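Diaminopimelate decarboxylase (Helicobacter pylori, PDB 2QGH) catalyses the pyridoxal-phosphate-dependent decarboxylation of meso-diaminopimelate to L-lysine, the last step of lysine biosynthesis. Local coordinates at residues 168-172 / 204-208; 210-216 / 256-261; 291-296 / 307-311. All coordinates share one frame; numbering follows the deposited sequence.

Interaction 1 lies inside the active site, with His-205 and Ser-208 against the cofactor and Ile-168 against the bound lysine. Interaction 2 continues the chain beyond it: the centres are 14 Å apart, and the two touch where Ile-206 CD1 packs 3.5 Å from Pro-215 O at the start of helix 213-232. The side chain of Leu-210 still comes within about 7 Å of a pyridoxal phosphate. Interaction 3 belongs to the separate beta-sheet part of the chain, its centre 34 Å from that of interaction 1 and 35 Å from that of interaction 2. Interactions 1 and 3 both also touch the second subunit of the dimer.

Interaction 1 of 3, residues 168-172 / 204-208. With PLP (pyridoxal-5'-phosphate), chain B; LYS (lysine), chain C.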
loop_
_atom_site.group_PDB
_atom_site.type_symbol
_atom_site.label_atom_id
_atom_site.label_comp_id
_atom_site.label_asym_id
_atom_site.label_seq_id
_atom_site.Cartn_x
_atom_site.Cartn_y
_atom_site.Cartn_z
ATOM N N ILE A 168 3.131 9.738 -10.623
ATOM C CA ILE A 168 3.213 10.978 -9.867
ATOM C C ILE A 168 3.338 12.186 -10.799
ATOM O O ILE A 168 3.788 13.256 -10.394
ATOM C CB ILE A 168 4.412 10.960 -8.895
ATOM C CG1 ILE A 168 5.719 10.855 -9.686
ATOM C CG2 ILE A 168 4.278 9.787 -7.925
ATOM C CD1 ILE A 168 6.962 11.012 -8.844
ATOM N N SER A 169 2.959 11.993 -12.058
ATOM C CA SER A 169 2.985 13.066 -13.043
ATOM C C SER A 169 1.518 13.474 -13.120
ATOM O O SER A 169 0.658 12.645 -13.414
ATOM C CB SER A 169 3.466 12.543 -14.392
ATOM O OG SER A 169 3.743 13.613 -15.276
ATOM N N THR A 170 1.225 14.743 -12.860
ATOM C CA THR A 170 -0.166 15.178 -12.840
ATOM C C THR A 170 -0.523 16.413 -13.668
ATOM O O THR A 170 -1.668 16.872 -13.627
ATOM C CB THR A 170 -0.604 15.427 -11.366
ATOM O OG1 THR A 170 0.204 16.461 -10.793
ATOM C CG2 THR A 170 -0.416 14.170 -10.532
ATOM N N GLY A 171 0.437 16.939 -14.426
ATOM C CA GLY A 171 0.183 18.140 -15.215
ATOM C C GLY A 171 -0.260 17.995 -16.661
ATOM O O GLY A 171 -0.411 18.990 -17.369
ATOM N N LEU A 172 -0.478 16.768 -17.109
ATOM C CA LEU A 172 -0.898 16.537 -18.478
ATOM C C LEU A 172 -2.422 16.539 -18.527
ATOM O O LEU A 172 -3.077 16.294 -17.516
ATOM C CB LEU A 172 -0.334 15.199 -18.963
ATOM C CG LEU A 172 0.348 15.194 -20.332
ATOM C CD1 LEU A 172 1.344 16.340 -20.428
ATOM C CD2 LEU A 172 1.041 13.860 -20.541
ATOM N N PHE A 204 -1.681 25.405 -9.473
ATOM C CA PHE A 204 -1.263 24.367 -10.404
ATOM C C PHE A 204 -0.216 23.468 -9.761
ATOM O O PHE A 204 0.572 23.903 -8.915
ATOM C CB PHE A 204 -0.713 24.955 -11.713
ATOM C CG PHE A 204 0.662 25.570 -11.591
ATOM C CD1 PHE A 204 0.818 26.952 -11.497
ATOM C CD2 PHE A 204 1.805 24.767 -11.605
ATOM C CE1 PHE A 204 2.087 27.520 -11.423
ATOM C CE2 PHE A 204 3.070 25.329 -11.529
ATOM C CZ PHE A 204 3.212 26.714 -11.438
ATOM N N HIS A 205 -0.237 22.201 -10.152
ATOM C CA HIS A 205 0.719 21.220 -9.657
ATOM C C HIS A 205 0.894 20.208 -10.780
ATOM O O HIS A 205 0.007 19.389 -11.019
ATOM C CB HIS A 205 0.193 20.524 -8.404
ATOM C CG HIS A 205 1.159 19.535 -7.837
ATOM N ND1 HIS A 205 2.270 19.915 -7.116
ATOM C CD2 HIS A 205 1.240 18.191 -7.973
ATOM C CE1 HIS A 205 2.996 18.848 -6.835
ATOM N NE2 HIS A 205 2.393 17.788 -7.344
ATOM N N ILE A 206 2.034 20.266 -11.465
ATOM C CA ILE A 206 2.278 19.383 -12.604
ATOM C C ILE A 206 2.908 18.012 -12.366
ATOM O O ILE A 206 2.980 17.202 -13.299
ATOM C CB ILE A 206 3.112 20.108 -13.696
ATOM C CG1 ILE A 206 4.464 20.544 -13.135
ATOM C CG2 ILE A 206 2.346 21.314 -14.213
ATOM C CD1 ILE A 206 5.437 21.043 -14.187
ATOM N N GLY A 207 3.360 17.736 -11.143
ATOM C CA GLY A 207 3.960 16.440 -10.871
ATOM C C GLY A 207 4.812 16.392 -9.616
ATOM O O GLY A 207 4.968 17.395 -8.918
ATOM N N SER A 208 5.369 15.215 -9.335
ATOM C CA SER A 208 6.210 15.015 -8.159
ATOM C C SER A 208 7.588 14.456 -8.532
ATOM O O SER A 208 7.752 13.835 -9.581
ATOM C CB SER A 208 5.520 14.059 -7.177
ATOM O OG SER A 208 6.256 13.947 -5.973
HETATM N N1 PLP B . 0.592 19.797 -3.779
HETATM C C2 PLP B . -0.312 18.966 -4.473
HETATM C C2A PLP B . -1.625 19.484 -4.913
HETATM C C3 PLP B . 0.075 17.587 -4.714
HETATM O O3 PLP B . -0.778 16.723 -5.373
HETATM C C4 PLP B . 1.311 17.111 -4.280
HETATM C C4A PLP B . 1.697 15.778 -4.818
HETATM C C5 PLP B . 2.197 17.941 -3.579
HETATM C C6 PLP B . 1.839 19.324 -3.349
HETATM C C5A PLP B . 3.405 17.515 -2.860
HETATM O O4P PLP B . 4.461 17.380 -3.784
HETATM P P PLP B . 5.794 16.940 -3.367
HETATM O O1P PLP B . 5.928 15.899 -2.212
HETATM O O2P PLP B . 6.513 18.302 -2.965
HETATM O O3P PLP B . 6.439 16.282 -4.647
HETATM N N LYS C . 3.312 8.851 -3.410
HETATM C CA LYS C . 4.242 9.345 -4.473
HETATM C C LYS C . 5.670 8.880 -4.191
HETATM O O LYS C . 5.821 8.002 -3.318
HETATM C CB LYS C . 4.182 10.882 -4.547
HETATM C CG LYS C . 2.829 11.408 -5.002
HETATM C CD LYS C . 2.655 12.891 -4.731
HETATM C CE LYS C . 1.287 13.353 -5.230
HETATM N NZ LYS C . 0.927 14.765 -4.864
HETATM O OXT LYS C . 6.614 9.387 -4.836
HETATM O O HOH W 1 2.626 16.407 -16.194
#
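Thr-170 and the cofactor meet the imidazole of His-205 from different directions. The pyridine ring of PLP covers one face, and the backbone N of Gly-207 lies over the opposite face, toward its rim; Thr-170 OG1 approaches obliquely, 3.5 Å from His-205 CD2. His-205 NE2 comes within 3.3 Å of PLP C4A. The bound lysine's NZ is 1.3 Å from PLP C4A, a bonding distance, consistent with an external aldimine. With chi1 at -178°, CG of His-205 is anti to the backbone N, which carries the ring out under the cofactor, and a hydrogen bond between Gly-244 N and ND1 helps to set the ring's rotation. The hydroxyl of Thr-170 donates to His-205 O (OG1 to O 2.9 Å) from above the carbonyl plane, and Arg-155 holds the same oxygen. A short hydroxyl side chain suits this place because it can donate to the carbonyl of the histidine.

These are loops at the C-terminal ends of strands 150-155 and 197-203, the catalytic end of the (beta/alpha)8 barrel found in fold-type III PLP enzymes. A single beta bridge, Ser-169 with Gly-207, joins them. Ile-206 O receives Thr-170 N at 3.1 Å, a weak bond from Gly-171 N, and a hydrogen bond from a water, which in turn accepts from Ser-169 OG. At Gly-207, with phi 162°, any side chain would collide with the carbonyl oxygen of Ile-206, so glycine suits. Ser-208 N donates to Ile-168 O over 2.7 Å, nearly along the C=O axis. The hydroxyl of Ser-208 then reaches the phosphate, OG to PLP O3P 2.7 Å, and also bonds to Arg-282. Beside it, the apolar Ile-168 turns CG2 onto the bound lysine, 3.5 Å from its CA.

Interaction 2 of 3, residues 210-216 / 256-261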
loop_
_atom_site.group_PDB
_atom_site.type_symbol
_atom_site.label_atom_id
_atom_site.label_comp_id
_atom_site.label_asym_id
_atom_site.label_seq_id
_atom_site.Cartn_x
_atom_site.Cartn_y
_atom_site.Cartn_z
ATOM N N LEU A 210 10.288 16.041 -9.421
ATOM C CA LEU A 210 10.726 16.689 -10.653
ATOM C C LEU A 210 12.186 17.121 -10.567
ATOM O O LEU A 210 12.592 17.767 -9.602
ATOM C CB LEU A 210 9.853 17.912 -10.940
ATOM C CG LEU A 210 8.341 17.688 -10.958
ATOM C CD1 LEU A 210 7.652 18.953 -11.434
ATOM C CD2 LEU A 210 7.999 16.528 -11.875
ATOM N N LEU A 211 12.972 16.762 -11.578
ATOM C CA LEU A 211 14.385 17.123 -11.604
ATOM C C LEU A 211 14.665 18.216 -12.636
ATOM O O LEU A 211 15.733 18.832 -12.619
ATOM C CB LEU A 211 15.252 15.900 -11.906
ATOM C CG LEU A 211 15.408 14.773 -10.870
ATOM C CD1 LEU A 211 15.893 15.324 -9.539
ATOM C CD2 LEU A 211 14.094 14.060 -10.701
ATOM N N ASP A 212 13.715 18.454 -13.534
ATOM C CA ASP A 212 13.895 19.486 -14.549
ATOM C C ASP A 212 13.034 20.711 -14.218
ATOM O O ASP A 212 11.815 20.609 -14.076
ATOM C CB ASP A 212 13.531 18.938 -15.932
ATOM C CG ASP A 212 13.853 19.917 -17.053
ATOM O OD1 ASP A 212 13.488 19.639 -18.214
ATOM O OD2 ASP A 212 14.476 20.967 -16.775
ATOM N N LEU A 213 13.679 21.870 -14.100
ATOM C CA LEU A 213 12.988 23.116 -13.768
ATOM C C LEU A 213 12.239 23.779 -14.926
ATOM O O LEU A 213 11.470 24.704 -14.704
ATOM C CB LEU A 213 13.985 24.118 -13.175
ATOM C CG LEU A 213 13.465 25.519 -12.834
ATOM C CD1 LEU A 213 12.431 25.418 -11.725
ATOM C CD2 LEU A 213 14.617 26.413 -12.405
ATOM N N GLU A 214 12.454 23.319 -16.154
ATOM C CA GLU A 214 11.773 23.922 -17.302
ATOM C C GLU A 214 10.263 23.734 -17.300
ATOM O O GLU A 214 9.520 24.693 -17.514
ATOM C CB GLU A 214 12.344 23.402 -18.627
ATOM C CG GLU A 214 13.728 23.938 -18.955
ATOM C CD GLU A 214 14.145 23.674 -20.397
ATOM O OE1 GLU A 214 15.314 23.962 -20.737
ATOM O OE2 GLU A 214 13.311 23.185 -21.193
ATOM N N PRO A 215 9.781 22.502 -17.061
ATOM C CA PRO A 215 8.329 22.298 -17.057
ATOM C C PRO A 215 7.612 23.163 -16.018
ATOM O O PRO A 215 6.526 23.679 -16.271
ATOM C CB PRO A 215 8.194 20.804 -16.776
ATOM C CG PRO A 215 9.422 20.240 -17.389
ATOM C CD PRO A 215 10.482 21.217 -16.928
ATOM N N ILE A 216 8.231 23.327 -14.856
ATOM C CA ILE A 216 7.650 24.130 -13.786
ATOM C C ILE A 216 7.533 25.584 -14.244
ATOM O O ILE A 216 6.460 26.196 -14.152
ATOM C CB ILE A 216 8.518 24.039 -12.511
ATOM C CG1 ILE A 216 8.634 22.573 -12.084
ATOM C CG2 ILE A 216 7.905 24.867 -11.386
ATOM C CD1 ILE A 216 9.640 22.323 -10.981
ATOM N N ILE A 256 17.043 20.438 -8.377
ATOM C CA ILE A 256 16.637 21.793 -8.731
ATOM C C ILE A 256 16.931 22.693 -7.536
ATOM O O ILE A 256 16.358 22.509 -6.461
ATOM C CB ILE A 256 15.124 21.869 -9.019
ATOM C CG1 ILE A 256 14.789 21.103 -10.303
ATOM C CG2 ILE A 256 14.687 23.325 -9.125
ATOM C CD1 ILE A 256 13.305 21.071 -10.625
ATOM N N LYS A 257 17.830 23.657 -7.718
ATOM C CA LYS A 257 18.178 24.585 -6.644
ATOM C C LYS A 257 17.002 25.521 -6.351
ATOM O O LYS A 257 16.253 25.888 -7.255
ATOM C CB LYS A 257 19.394 25.422 -7.039
ATOM C CG LYS A 257 20.625 24.618 -7.402
ATOM C CD LYS A 257 21.798 25.529 -7.724
ATOM C CE LYS A 257 23.084 24.731 -7.882
ATOM N NZ LYS A 257 23.417 23.951 -6.649
ATOM N N LEU A 258 16.846 25.907 -5.090
ATOM C CA LEU A 258 15.759 26.799 -4.703
ATOM C C LEU A 258 15.961 28.204 -5.261
ATOM O O LEU A 258 14.994 28.886 -5.599
ATOM C CB LEU A 258 15.642 26.868 -3.177
ATOM C CG LEU A 258 14.333 26.373 -2.552
ATOM C CD1 LEU A 258 13.178 27.196 -3.073
ATOM C CD2 LEU A 258 14.115 24.909 -2.881
ATOM N N TYR A 259 17.215 28.634 -5.351
ATOM C CA TYR A 259 17.527 29.962 -5.874
ATOM C C TYR A 259 17.056 30.096 -7.319
ATOM O O TYR A 259 16.500 31.120 -7.707
ATOM C CB TYR A 259 19.038 30.236 -5.773
ATOM C CG TYR A 259 19.490 31.516 -6.452
ATOM C CD1 TYR A 259 19.809 31.533 -7.811
ATOM C CD2 TYR A 259 19.576 32.716 -5.743
ATOM C CE1 TYR A 259 20.202 32.713 -8.448
ATOM C CE2 TYR A 259 19.966 33.899 -6.368
ATOM C CZ TYR A 259 20.276 33.890 -7.723
ATOM O OH TYR A 259 20.647 35.053 -8.356
ATOM N N ASP A 260 17.278 29.054 -8.109
ATOM C CA ASP A 260 16.867 29.053 -9.505
ATOM C C ASP A 260 15.349 28.907 -9.604
ATOM O O ASP A 260 14.709 29.534 -10.450
ATOM C CB ASP A 260 17.568 27.908 -10.241
ATOM C CG ASP A 260 19.085 28.026 -10.184
ATOM O OD1 ASP A 260 19.785 27.002 -10.354
ATOM O OD2 ASP A 260 19.584 29.154 -9.970
ATOM N N TYR A 261 14.780 28.080 -8.729
ATOM C CA TYR A 261 13.336 27.840 -8.687
ATOM C C TYR A 261 12.601 29.154 -8.434
ATOM O O TYR A 261 11.690 29.535 -9.184
ATOM C CB TYR A 261 13.020 26.853 -7.562
ATOM C CG TYR A 261 11.549 26.545 -7.313
ATOM C CD1 TYR A 261 10.793 25.822 -8.238
ATOM C CD2 TYR A 261 10.952 26.874 -6.091
ATOM C CE1 TYR A 261 9.483 25.420 -7.944
ATOM C CE2 TYR A 261 9.652 26.480 -5.787
ATOM C CZ TYR A 261 8.922 25.745 -6.714
ATOM O OH TYR A 261 7.657 25.298 -6.374
HETATM O O HOH W 2 14.749 18.314 -7.996
#
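Ile-256 drives its side chain into the turn that precedes helix 213-232; it has the largest share of the buried surface, followed by Leu-213. With CG1 anti to the carbonyl carbon (chi1 -68°), CG1 sits 3.4 Å from Leu-211 O, and the extended second torsion carries CD1 on to 3.6 Å from Leu-213 N. The end of the chain thus rests on backbone from Leu-210 to Leu-213, while CD1 also meets Ile-216 CD1 tip to tip at 3.9 Å. A beta-branched residue suits the spot because its second branch is used as well: Ile-256 CG2 lies 4.0 Å from Leu-213 CD1.

The two helices that begin here, 213-232 and 258-268, follow the sixth and seventh strands of the (beta/alpha)8 barrel, so the contact joins neighbouring helices of its outer layer at their N-terminal ends. Asp-212 is the N-cap of the first, its OD2 accepting from Glu-214 N in a nearly straight bond (175° at the hydrogen).

Leu-213 reaches across with CG anti to its backbone N and divides its two methyls. CD1 lies at the edge of the Tyr-261 ring, 3.9 Å from CD1 of that tyrosine, and CD2 packs over the backbone of Asp-260, 3.7 Å from its O. Tyr-261 crosses both Leu-213 and Ile-216 at about a right angle; its CE1 is 3.8 Å from Ile-216 CG2, and the tyrosine side chain also touches Val-242. No direct hydrogen bond spans the segments, but one water donates to Leu-210 O and accepts from Ile-256 N, serving two backbone polar atoms beside the apolar cluster.

Interaction 3 of 3, residues 291-296 / 307-311; sequences LITQVL and VIVDA
Asp-310 turns its side chain back onto strand 289-299, beginning at CB, which packs against Leu-296 CD1 at 3.8 Å; the two side chains cross at about a right angle. Chi1 of 60° sets CG between the backbone N and the carbonyl carbon, and the carboxylate thereby comes over Gln-294. OD1 accepts from Gln-294 N at 3.0 Å, met from above the carboxylate plane. Thr-293 OG1 also donates to OD1, though its modelled position is uncertain. The other oxygen, OD2, lies 3.5 Å from Gln-294 CB and bonds to Thr-33 OG1, which Gln-294 NE2 bonds too.

The segments belong to the beta hairpin of strands 289-299 and 306-309, antiparallel neighbours in the mixed sheet. Leu-296 N donates to Ile-308 O over 2.9 Å, and Val-295 and Val-309 form a non-hydrogen-bonded pair with both side chains on one face, where beta-branched residues suit the extended backbone. Next along, Asp-310 N donates to Gln-294 O at 3.1 Å, while the aspartate carboxylate takes the N-H that a regular pair would give to a backbone carbonyl. Here the second strand ends, and Ala-311, with its small methyl, packs 4.2 Å from Leu-291 CD2 through CB.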
loop_
_atom_site.group_PDB
_atom_site.type_symbol
_atom_site.label_atom_id
_atom_site.label_comp_id
_atom_site.label_asym_id
_atom_site.label_seq_id
_atom_site.Cartn_x
_atom_site.Cartn_y
_atom_site.Cartn_z
ATOM N N LEU A 291 14.831 4.277 7.247
ATOM C CA LEU A 291 14.261 3.011 7.675
ATOM C C LEU A 291 15.363 2.063 8.161
ATOM O O LEU A 291 16.088 1.457 7.364
ATOM C CB LEU A 291 13.476 2.382 6.518
ATOM C CG LEU A 291 12.747 1.056 6.742
ATOM C CD1 LEU A 291 12.028 1.048 8.086
ATOM C CD2 LEU A 291 11.770 0.847 5.599
ATOM N N ILE A 292 15.482 1.961 9.481
ATOM C CA ILE A 292 16.474 1.103 10.108
ATOM C C ILE A 292 15.859 -0.280 10.257
ATOM O O ILE A 292 14.823 -0.451 10.906
ATOM C CB ILE A 292 16.870 1.631 11.514
ATOM C CG1 ILE A 292 17.160 3.138 11.455
ATOM C CG2 ILE A 292 18.080 0.863 12.034
ATOM C CD1 ILE A 292 18.197 3.535 10.435
ATOM N N THR A 293 16.516 -1.262 9.658
ATOM C CA THR A 293 16.047 -2.631 9.673
ATOM C C THR A 293 17.225 -3.571 9.928
ATOM O O THR A 293 18.356 -3.305 9.503
ATOM C CB THR A 293 15.400 -2.966 8.329
ATOM O OG1 THR A 293 15.025 -4.343 8.299
ATOM C CG2 THR A 293 16.364 -2.674 7.204
ATOM N N GLN A 294 16.945 -4.674 10.613
ATOM C CA GLN A 294 17.967 -5.658 10.957
ATOM C C GLN A 294 18.024 -6.817 9.971
ATOM O O GLN A 294 17.019 -7.175 9.364
ATOM C CB GLN A 294 17.695 -6.190 12.369
ATOM C CG GLN A 294 18.519 -7.394 12.761
ATOM C CD GLN A 294 18.231 -7.859 14.174
ATOM O OE1 GLN A 294 18.716 -8.903 14.601
ATOM N NE2 GLN A 294 17.444 -7.083 14.910
ATOM N N VAL A 295 19.207 -7.401 9.814
ATOM C CA VAL A 295 19.382 -8.532 8.905
ATOM C C VAL A 295 18.964 -9.821 9.609
ATOM O O VAL A 295 19.398 -10.085 10.721
ATOM C CB VAL A 295 20.852 -8.686 8.474
ATOM C CG1 VAL A 295 21.002 -9.895 7.549
ATOM C CG2 VAL A 295 21.324 -7.422 7.788
ATOM N N LEU A 296 18.126 -10.622 8.962
ATOM C CA LEU A 296 17.690 -11.878 9.566
ATOM C C LEU A 296 18.483 -13.061 9.027
ATOM O O LEU A 296 19.013 -13.859 9.800
ATOM C CB LEU A 296 16.197 -12.095 9.324
ATOM C CG LEU A 296 15.288 -10.997 9.887
ATOM C CD1 LEU A 296 13.846 -11.290 9.507
ATOM C CD2 LEU A 296 15.452 -10.908 11.411
ATOM N N VAL A 307 19.752 -10.903 0.658
ATOM C CA VAL A 307 19.914 -10.381 2.006
ATOM C C VAL A 307 18.514 -10.102 2.557
ATOM O O VAL A 307 17.894 -9.091 2.225
ATOM C CB VAL A 307 20.749 -9.085 2.006
ATOM C CG1 VAL A 307 20.679 -8.412 3.383
ATOM C CG2 VAL A 307 22.201 -9.408 1.639
ATOM N N ILE A 308 18.028 -11.016 3.395
ATOM C CA ILE A 308 16.702 -10.921 3.995
ATOM C C ILE A 308 16.706 -10.041 5.232
ATOM O O ILE A 308 17.373 -10.331 6.228
ATOM C CB ILE A 308 16.169 -12.330 4.348
ATOM C CG1 ILE A 308 16.075 -13.164 3.070
ATOM C CG2 ILE A 308 14.806 -12.242 4.990
ATOM C CD1 ILE A 308 16.155 -14.659 3.309
ATOM N N VAL A 309 15.928 -8.967 5.150
ATOM C CA VAL A 309 15.821 -7.980 6.206
ATOM C C VAL A 309 14.421 -8.019 6.842
ATOM O O VAL A 309 13.484 -8.536 6.235
ATOM C CB VAL A 309 16.180 -6.613 5.587
ATOM C CG1 VAL A 309 15.137 -5.563 5.916
ATOM C CG2 VAL A 309 17.575 -6.210 6.036
ATOM N N ASP A 310 14.264 -7.486 8.057
ATOM C CA ASP A 310 12.960 -7.554 8.717
ATOM C C ASP A 310 11.904 -6.501 8.372
ATOM O O ASP A 310 10.812 -6.540 8.925
ATOM C CB ASP A 310 13.115 -7.656 10.253
ATOM C CG ASP A 310 13.848 -6.466 10.877
ATOM O OD1 ASP A 310 14.036 -5.430 10.208
ATOM O OD2 ASP A 310 14.229 -6.567 12.066
ATOM N N ALA A 311 12.218 -5.571 7.472
ATOM C CA ALA A 311 11.254 -4.555 7.032
ATOM C C ALA A 311 10.746 -5.053 5.678
ATOM O O ALA A 311 11.451 -5.784 4.989
ATOM C CB ALA A 311 11.928 -3.191 6.873
#